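Local coordinates for protein rhamnosidase B (PDB 2OKX) that probably hydrolyses terminal alpha-L-rhamnose residues from glycosides, as a family 78 glycoside hydrolase that inverts the anomeric configuration, at residues Val240-Thr251 and Glu298-Asp309; Tyr219-Val230 and Pro336-Gln345. All coordinates share one frame; numbering follows the deposited sequence.

Contact 1: residues Val240-Thr251 and Glu298-Asp309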
# COMPACT_ATOMS: atom_id res chain seq x y z
N VAL A 240 15.78 -8.49 6.60
CA VAL A 240 16.82 -9.42 7.01
C VAL A 240 17.89 -9.34 5.94
O VAL A 240 17.62 -8.90 4.83
CB VAL A 240 16.33 -10.90 7.10
CG1 VAL A 240 15.17 -11.01 8.06
CG2 VAL A 240 15.95 -11.41 5.72
N SER A 241 19.11 -9.72 6.29
CA SER A 241 20.19 -9.72 5.32
C SER A 241 20.76 -11.12 5.31
O SER A 241 20.79 -11.80 6.34
CB SER A 241 21.27 -8.71 5.71
OG SER A 241 20.79 -7.38 5.61
N TYR A 242 21.18 -11.58 4.14
CA TYR A 242 21.77 -12.90 4.03
C TYR A 242 22.96 -12.85 3.09
O TYR A 242 23.05 -11.99 2.22
CB TYR A 242 20.75 -13.94 3.54
CG TYR A 242 19.87 -13.50 2.39
CD1 TYR A 242 18.54 -13.12 2.61
CD2 TYR A 242 20.36 -13.46 1.09
CE1 TYR A 242 17.73 -12.70 1.55
CE2 TYR A 242 19.56 -13.04 0.03
CZ TYR A 242 18.24 -12.67 0.27
OH TYR A 242 17.45 -12.24 -0.78
N CYS A 243 23.87 -13.80 3.28
CA CYS A 243 25.07 -13.90 2.47
C CYS A 243 25.06 -15.27 1.80
O CYS A 243 24.93 -16.29 2.46
CB CYS A 243 26.30 -13.76 3.37
SG CYS A 243 27.87 -13.91 2.51
N GLY A 244 25.20 -15.29 0.48
CA GLY A 244 25.20 -16.55 -0.23
C GLY A 244 24.99 -16.39 -1.72
O GLY A 244 25.02 -15.28 -2.25
N TYR A 245 24.76 -17.52 -2.40
CA TYR A 245 24.55 -17.50 -3.84
C TYR A 245 23.39 -18.38 -4.26
O TYR A 245 22.86 -19.17 -3.48
CB TYR A 245 25.77 -18.05 -4.59
CG TYR A 245 27.11 -17.44 -4.26
CD1 TYR A 245 27.81 -17.83 -3.12
CD2 TYR A 245 27.69 -16.50 -5.11
CE1 TYR A 245 29.06 -17.28 -2.83
CE2 TYR A 245 28.93 -15.96 -4.83
CZ TYR A 245 29.61 -16.35 -3.69
OH TYR A 245 30.84 -15.80 -3.43
N VAL A 246 22.99 -18.22 -5.51
CA VAL A 246 21.97 -19.06 -6.11
C VAL A 246 22.81 -19.82 -7.12
O VAL A 246 23.64 -19.22 -7.81
CB VAL A 246 20.90 -18.26 -6.87
CG1 VAL A 246 20.14 -19.19 -7.83
CG2 VAL A 246 19.92 -17.64 -5.89
N ALA A 247 22.63 -21.13 -7.21
CA ALA A 247 23.43 -21.91 -8.15
C ALA A 247 22.62 -22.92 -8.94
O ALA A 247 21.68 -23.52 -8.42
CB ALA A 247 24.56 -22.61 -7.40
N THR A 248 23.01 -23.10 -10.20
CA THR A 248 22.35 -24.05 -11.07
C THR A 248 23.32 -24.48 -12.16
O THR A 248 24.24 -23.73 -12.53
CB THR A 248 21.10 -23.43 -11.75
OG1 THR A 248 20.34 -24.47 -12.39
CG2 THR A 248 21.51 -22.40 -12.79
N ILE A 249 23.11 -25.68 -12.68
CA ILE A 249 23.95 -26.20 -13.75
C ILE A 249 23.22 -26.01 -15.06
O ILE A 249 22.12 -26.55 -15.26
CB ILE A 249 24.25 -27.70 -13.57
CG1 ILE A 249 24.95 -27.94 -12.23
CG2 ILE A 249 25.11 -28.20 -14.71
CD1 ILE A 249 26.29 -27.26 -12.12
N LEU A 250 23.81 -25.23 -15.96
CA LEU A 250 23.23 -24.96 -17.27
C LEU A 250 23.87 -25.89 -18.28
O LEU A 250 25.08 -25.84 -18.51
CB LEU A 250 23.50 -23.51 -17.67
CG LEU A 250 23.15 -23.09 -19.10
CD1 LEU A 250 21.66 -23.27 -19.34
CD2 LEU A 250 23.56 -21.65 -19.33
N THR A 251 23.06 -26.75 -18.90
CA THR A 251 23.57 -27.69 -19.89
C THR A 251 23.04 -27.39 -21.28
O THR A 251 21.83 -27.37 -21.51
CB THR A 251 23.18 -29.14 -19.53
OG1 THR A 251 23.62 -29.44 -18.21
CG2 THR A 251 23.82 -30.12 -20.50
N GLU A 298 28.14 -28.73 -19.94
CA GLU A 298 27.63 -28.22 -18.68
C GLU A 298 28.38 -26.99 -18.20
O GLU A 298 29.59 -26.87 -18.41
CB GLU A 298 27.70 -29.31 -17.62
CG GLU A 298 26.81 -30.51 -17.90
CD GLU A 298 26.80 -31.51 -16.77
OE1 GLU A 298 26.01 -32.48 -16.85
OE2 GLU A 298 27.58 -31.35 -15.81
N HIS A 299 27.65 -26.07 -17.58
CA HIS A 299 28.23 -24.84 -17.05
C HIS A 299 27.61 -24.51 -15.70
O HIS A 299 26.38 -24.56 -15.55
CB HIS A 299 28.01 -23.67 -18.00
CG HIS A 299 28.57 -23.89 -19.38
ND1 HIS A 299 27.90 -24.62 -20.34
CD2 HIS A 299 29.72 -23.46 -19.95
CE1 HIS A 299 28.62 -24.63 -21.45
NE2 HIS A 299 29.73 -23.94 -21.24
N LEU A 300 28.45 -24.18 -14.73
CA LEU A 300 27.97 -23.83 -13.40
C LEU A 300 27.76 -22.33 -13.34
O LEU A 300 28.69 -21.56 -13.56
CB LEU A 300 28.98 -24.27 -12.34
CG LEU A 300 28.67 -23.94 -10.87
CD1 LEU A 300 27.34 -24.54 -10.47
CD2 LEU A 300 29.78 -24.47 -9.98
N VAL A 301 26.52 -21.92 -13.07
CA VAL A 301 26.20 -20.50 -12.98
C VAL A 301 26.02 -20.16 -11.51
O VAL A 301 25.26 -20.82 -10.80
CB VAL A 301 24.91 -20.17 -13.75
CG1 VAL A 301 24.60 -18.67 -13.63
CG2 VAL A 301 25.07 -20.56 -15.20
N LEU A 302 26.72 -19.13 -11.06
CA LEU A 302 26.64 -18.72 -9.66
C LEU A 302 26.25 -17.24 -9.59
O LEU A 302 26.94 -16.38 -10.14
CB LEU A 302 28.00 -18.93 -8.99
CG LEU A 302 28.01 -19.32 -7.51
CD1 LEU A 302 27.46 -20.72 -7.35
CD2 LEU A 302 29.44 -19.26 -6.97
N VAL A 303 25.14 -16.96 -8.92
CA VAL A 303 24.67 -15.58 -8.79
C VAL A 303 24.79 -15.16 -7.33
O VAL A 303 24.18 -15.77 -6.45
CB VAL A 303 23.19 -15.45 -9.22
CG1 VAL A 303 22.73 -14.00 -9.08
CG2 VAL A 303 23.02 -15.93 -10.67
N ASP A 304 25.58 -14.13 -7.07
CA ASP A 304 25.74 -13.65 -5.70
C ASP A 304 24.46 -12.90 -5.32
O ASP A 304 24.08 -11.97 -6.02
CB ASP A 304 26.94 -12.72 -5.59
CG ASP A 304 27.23 -12.28 -4.16
OD1 ASP A 304 28.21 -11.55 -3.96
OD2 ASP A 304 26.47 -12.67 -3.25
N ILE A 305 23.81 -13.33 -4.24
CA ILE A 305 22.58 -12.69 -3.80
C ILE A 305 22.73 -12.02 -2.43
O ILE A 305 21.74 -11.63 -1.81
CB ILE A 305 21.41 -13.70 -3.72
CG1 ILE A 305 21.79 -14.86 -2.79
CG2 ILE A 305 21.07 -14.20 -5.12
CD1 ILE A 305 20.68 -15.88 -2.58
N THR A 306 23.98 -11.91 -1.97
CA THR A 306 24.27 -11.29 -0.67
C THR A 306 23.68 -9.89 -0.64
O THR A 306 24.05 -9.03 -1.43
CB THR A 306 25.79 -11.20 -0.45
OG1 THR A 306 26.35 -12.51 -0.48
CG2 THR A 306 26.10 -10.55 0.89
N SER A 307 22.75 -9.66 0.29
CA SER A 307 22.09 -8.37 0.38
C SER A 307 21.04 -8.31 1.48
O SER A 307 20.88 -9.24 2.26
CB SER A 307 21.37 -8.09 -0.94
OG SER A 307 20.38 -9.10 -1.16
N SER A 308 20.34 -7.19 1.52
CA SER A 308 19.26 -6.97 2.46
C SER A 308 18.01 -7.31 1.65
O SER A 308 17.93 -6.96 0.48
CB SER A 308 19.20 -5.51 2.90
OG SER A 308 18.12 -5.30 3.79
N ASP A 309 17.05 -8.00 2.26
CA ASP A 309 15.83 -8.38 1.57
C ASP A 309 14.65 -8.18 2.51
O ASP A 309 14.51 -8.90 3.50
CB ASP A 309 15.92 -9.85 1.14
CG ASP A 309 14.87 -10.23 0.10
OD1 ASP A 309 13.84 -9.53 -0.01
OD2 ASP A 309 15.08 -11.24 -0.62
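Tyr-242 reaches across to Asp-309 and donates a hydrogen bond from its OH to OD2, 2.6 Å away. The carboxylate oxygen lies at the ring's edge, in plane, and receives the bond on its anti lone pair, while the ring and carboxylate planes stand 54° apart. CG of Tyr-242 sits between its backbone N and carbonyl carbon (chi1 45°), which lays the ring along the neighbouring strand, one face over Ser-307 O. The other carboxylate oxygen, OD1, is in a salt bridge with Arg-267.

The two are neighbouring antiparallel strands of a sheet in the D2 domain, with helix 225-229 against Tyr-242 and Val-246. Regular pairing breaks around Gly-244 and Ile-305–Thr-306, where side chains replace part of it. Gly-244 N donates to Thr-306 OG1 (3.2 Å), and that hydroxyl donates in turn to the syn lone pair of Asp-304 OD2. The same oxygen takes Thr-306 N from above the carboxylate plane, closing an Asx turn; OD1 bonds to the hydroxyls of Ser-269 and Tyr-364. Gly-244, at phi 164°, adopts a backbone shape that a side chain would obstruct. Ile-305 presents CG2 to Val-246 CG2 at 3.7 Å, the two side chains crossing at about a right angle.

Farther along, Leu-302 sets CD2 over one face of the Tyr-245 ring, 4.0 Å from its centroid, in a CH-pi contact; the tyrosine OH bonds to Tyr-364 O. Leu-302 CD1 presses on Ala-247 CB at 3.5 Å, a snug fit suited to the small methyl. Ile-249 and Leu-300 meet through their CD1 methyls on the same face.

Apolar branches thus meet on both faces between residues 246-250 and 299-303, while the break is held by a carboxylate–hydroxyl relay whose several donors probably favour a charged Asp-304.

Contact 2: residues Tyr219-Val230 and Pro336-Gln345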
# COMPACT_ATOMS: atom_id res chain seq x y z
N TYR A 219 12.81 -19.58 -20.00
CA TYR A 219 12.81 -19.85 -18.57
C TYR A 219 12.62 -18.55 -17.78
O TYR A 219 13.34 -17.58 -18.00
CB TYR A 219 14.15 -20.51 -18.18
CG TYR A 219 14.34 -20.74 -16.69
CD1 TYR A 219 13.63 -21.74 -16.02
CD2 TYR A 219 15.20 -19.94 -15.95
CE1 TYR A 219 13.77 -21.92 -14.65
CE2 TYR A 219 15.35 -20.11 -14.58
CZ TYR A 219 14.63 -21.10 -13.94
OH TYR A 219 14.74 -21.26 -12.58
N ALA A 220 11.65 -18.53 -16.88
CA ALA A 220 11.39 -17.36 -16.04
C ALA A 220 10.88 -17.86 -14.70
O ALA A 220 9.87 -18.56 -14.63
CB ALA A 220 10.35 -16.45 -16.69
N ALA A 221 11.58 -17.51 -13.62
CA ALA A 221 11.19 -17.98 -12.31
C ALA A 221 11.18 -16.90 -11.25
O ALA A 221 11.96 -15.95 -11.31
CB ALA A 221 12.12 -19.12 -11.88
N ALA A 222 10.28 -17.05 -10.29
CA ALA A 222 10.15 -16.12 -9.18
C ALA A 222 10.61 -16.89 -7.95
O ALA A 222 10.09 -17.96 -7.63
CB ALA A 222 8.69 -15.67 -9.03
N LEU A 223 11.61 -16.34 -7.26
CA LEU A 223 12.17 -16.97 -6.07
C LEU A 223 12.01 -16.14 -4.81
O LEU A 223 12.24 -14.93 -4.83
CB LEU A 223 13.67 -17.24 -6.27
CG LEU A 223 14.30 -17.23 -7.66
CD1 LEU A 223 15.79 -17.48 -7.52
CD2 LEU A 223 13.66 -18.28 -8.55
N ASP A 224 11.61 -16.78 -3.72
CA ASP A 224 11.49 -16.08 -2.45
C ASP A 224 12.79 -16.37 -1.70
O ASP A 224 12.85 -17.27 -0.86
CB ASP A 224 10.28 -16.58 -1.67
CG ASP A 224 9.98 -15.72 -0.45
OD1 ASP A 224 8.83 -15.76 0.03
OD2 ASP A 224 10.90 -15.02 0.03
N LEU A 225 13.82 -15.61 -2.04
CA LEU A 225 15.14 -15.78 -1.44
C LEU A 225 15.15 -15.46 0.05
O LEU A 225 15.93 -16.03 0.80
CB LEU A 225 16.15 -14.90 -2.18
CG LEU A 225 16.42 -15.29 -3.63
CD1 LEU A 225 17.37 -14.28 -4.28
CD2 LEU A 225 17.00 -16.69 -3.70
N ARG A 226 14.28 -14.54 0.47
CA ARG A 226 14.21 -14.16 1.88
C ARG A 226 13.85 -15.36 2.75
O ARG A 226 14.55 -15.67 3.72
CB ARG A 226 13.16 -13.05 2.07
CG ARG A 226 12.86 -12.68 3.53
CD ARG A 226 11.65 -11.75 3.58
NE ARG A 226 11.11 -11.57 4.93
CZ ARG A 226 11.59 -10.72 5.83
NH1 ARG A 226 11.03 -10.64 7.03
NH2 ARG A 226 12.63 -9.95 5.54
N ASN A 227 12.76 -16.05 2.41
CA ASN A 227 12.34 -17.20 3.19
C ASN A 227 13.22 -18.43 2.94
O ASN A 227 13.29 -19.33 3.78
CB ASN A 227 10.86 -17.53 2.89
CG ASN A 227 9.90 -16.46 3.39
OD1 ASN A 227 10.28 -15.56 4.15
ND2 ASN A 227 8.64 -16.56 2.98
N GLN A 228 13.90 -18.47 1.80
CA GLN A 228 14.78 -19.59 1.48
C GLN A 228 16.11 -19.51 2.24
O GLN A 228 16.59 -20.52 2.76
CB GLN A 228 15.05 -19.64 -0.03
CG GLN A 228 16.27 -20.48 -0.45
CD GLN A 228 16.10 -21.98 -0.20
OE1 GLN A 228 17.05 -22.75 -0.34
NE2 GLN A 228 14.89 -22.39 0.16
N MET A 229 16.68 -18.31 2.31
CA MET A 229 17.95 -18.09 3.00
C MET A 229 17.82 -17.91 4.52
O MET A 229 18.76 -18.21 5.26
CB MET A 229 18.67 -16.88 2.40
CG MET A 229 18.99 -17.01 0.92
SD MET A 229 19.98 -18.47 0.53
CE MET A 229 21.63 -17.89 0.93
N VAL A 230 16.67 -17.42 4.97
CA VAL A 230 16.43 -17.23 6.40
C VAL A 230 15.02 -17.72 6.69
O VAL A 230 14.08 -16.93 6.81
CB VAL A 230 16.54 -15.74 6.80
CG1 VAL A 230 16.39 -15.59 8.31
CG2 VAL A 230 17.86 -15.16 6.34
N PRO A 336 15.25 -26.84 -10.11
CA PRO A 336 16.56 -26.86 -10.77
C PRO A 336 17.60 -25.88 -10.24
O PRO A 336 18.64 -25.68 -10.87
CB PRO A 336 16.20 -26.59 -12.22
CG PRO A 336 15.06 -25.63 -12.09
CD PRO A 336 14.23 -26.27 -11.00
N LEU A 337 17.32 -25.27 -9.10
CA LEU A 337 18.25 -24.32 -8.50
C LEU A 337 18.57 -24.74 -7.08
O LEU A 337 17.81 -25.48 -6.46
CB LEU A 337 17.65 -22.91 -8.46
CG LEU A 337 17.16 -22.25 -9.75
CD1 LEU A 337 16.54 -20.90 -9.44
CD2 LEU A 337 18.31 -22.10 -10.71
N ALA A 338 19.70 -24.27 -6.58
CA ALA A 338 20.12 -24.55 -5.21
C ALA A 338 20.71 -23.25 -4.68
O ALA A 338 21.09 -22.38 -5.46
CB ALA A 338 21.17 -25.65 -5.20
N THR A 339 20.78 -23.11 -3.37
CA THR A 339 21.37 -21.92 -2.80
C THR A 339 22.58 -22.35 -1.98
O THR A 339 22.60 -23.45 -1.43
CB THR A 339 20.38 -21.14 -1.91
OG1 THR A 339 19.88 -21.98 -0.88
CG2 THR A 339 19.22 -20.63 -2.76
N ILE A 340 23.59 -21.49 -1.93
CA ILE A 340 24.81 -21.77 -1.19
C ILE A 340 24.90 -20.78 -0.03
O ILE A 340 25.03 -19.58 -0.24
CB ILE A 340 26.04 -21.62 -2.09
CG1 ILE A 340 25.83 -22.42 -3.38
CG2 ILE A 340 27.28 -22.12 -1.36
CD1 ILE A 340 26.96 -22.30 -4.38
N GLY A 341 24.84 -21.31 1.19
CA GLY A 341 24.89 -20.48 2.38
C GLY A 341 24.08 -21.18 3.45
O GLY A 341 23.92 -22.40 3.39
N THR A 342 23.56 -20.45 4.43
CA THR A 342 23.70 -19.00 4.54
C THR A 342 24.95 -18.70 5.38
O THR A 342 24.97 -18.97 6.57
CB THR A 342 22.45 -18.41 5.22
OG1 THR A 342 21.28 -18.90 4.55
CG2 THR A 342 22.48 -16.89 5.17
N PHE A 343 25.97 -18.13 4.74
CA PHE A 343 27.22 -17.83 5.42
C PHE A 343 27.07 -16.93 6.64
O PHE A 343 27.76 -17.12 7.64
CB PHE A 343 28.23 -17.24 4.44
CG PHE A 343 28.55 -18.15 3.28
CD1 PHE A 343 27.92 -17.99 2.05
CD2 PHE A 343 29.45 -19.20 3.44
CE1 PHE A 343 28.18 -18.86 0.99
CE2 PHE A 343 29.72 -20.08 2.39
CZ PHE A 343 29.08 -19.90 1.16
N ASP A 344 26.18 -15.95 6.55
CA ASP A 344 25.93 -15.04 7.66
C ASP A 344 24.59 -14.36 7.39
O ASP A 344 24.13 -14.31 6.25
CB ASP A 344 27.05 -14.00 7.78
CG ASP A 344 27.00 -13.24 9.09
OD1 ASP A 344 26.26 -13.68 10.00
OD2 ASP A 344 27.70 -12.22 9.22
N GLN A 345 23.96 -13.84 8.43
CA GLN A 345 22.67 -13.19 8.29
C GLN A 345 22.40 -12.25 9.44
O GLN A 345 23.19 -12.15 10.38
CB GLN A 345 21.56 -14.24 8.25
CG GLN A 345 21.65 -15.22 9.41
CD GLN A 345 20.53 -16.23 9.41
OE1 GLN A 345 19.43 -15.96 9.88
NE2 GLN A 345 20.81 -17.41 8.87
O HOH W 1 18.98 -19.28 8.54
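Strand 219-223 leads into the short helix 225-229, which lies above strand 338-340: their axes come no closer than 10.4 Å and make an angle of 64°, so side chains must span the gap. Asp-224 caps the helix N-terminus, its OD2 accepting from Asn-227 N.

At the helix's other end, Thr-342 OG1 donates to Met-229 O at 2.7 Å, in the carbonyl plane and on a lone pair. Its hydroxyl lies anti to its own carbonyl carbon (chi1 -51°), which turns it toward that acceptor, after a cis peptide from Gly-341. Met-229 runs alongside Thr-339, the two side chains pointing opposite ways. Its flexible, bent chain lets SD lie 3.6 Å from Thr-339 CB while CE turns to the Thr-342 hydroxyl.

Gln-345 NE2 donates to a water 2.6 Å away, which gives a weak bond to Met-229 O. At the far end Leu-337 brings CD1 to within 4.0 Å of Leu-223 CD1, their side chains at about a right angle, and also meets Tyr-219 OH, which bonds to Tyr-392.

A strand–helix unit that begins in one D2 sheet thus packs at separate points on an edge of the next, and the partial negative charge at the helix C-terminus should strengthen the hydroxyl's grip.

Contacts 1 and 2 lie with their centres about 7 Å apart inside the D2 domain. Along the chain, contact 1 is nested within the loop that contact 2 closes: helix 225-229 is followed by strand 240-252, then strand 297-309, and strand 338-340 comes last. Strand 240-252 pairs with both 297-309 and 338-340 in one antiparallel sheet, and Thr-248 OG1 bonds to Pro-336 O. Strand 219-223 belongs to a second sheet. Contact 2 thereby bridges the two sheets, and helix 225-229, through Leu-225 and Met-229, packs on Tyr-242 and Ile-305. Together they make up part of the packing between the sheets, consistent with the beta-sandwich expected of a galactose-binding-like domain.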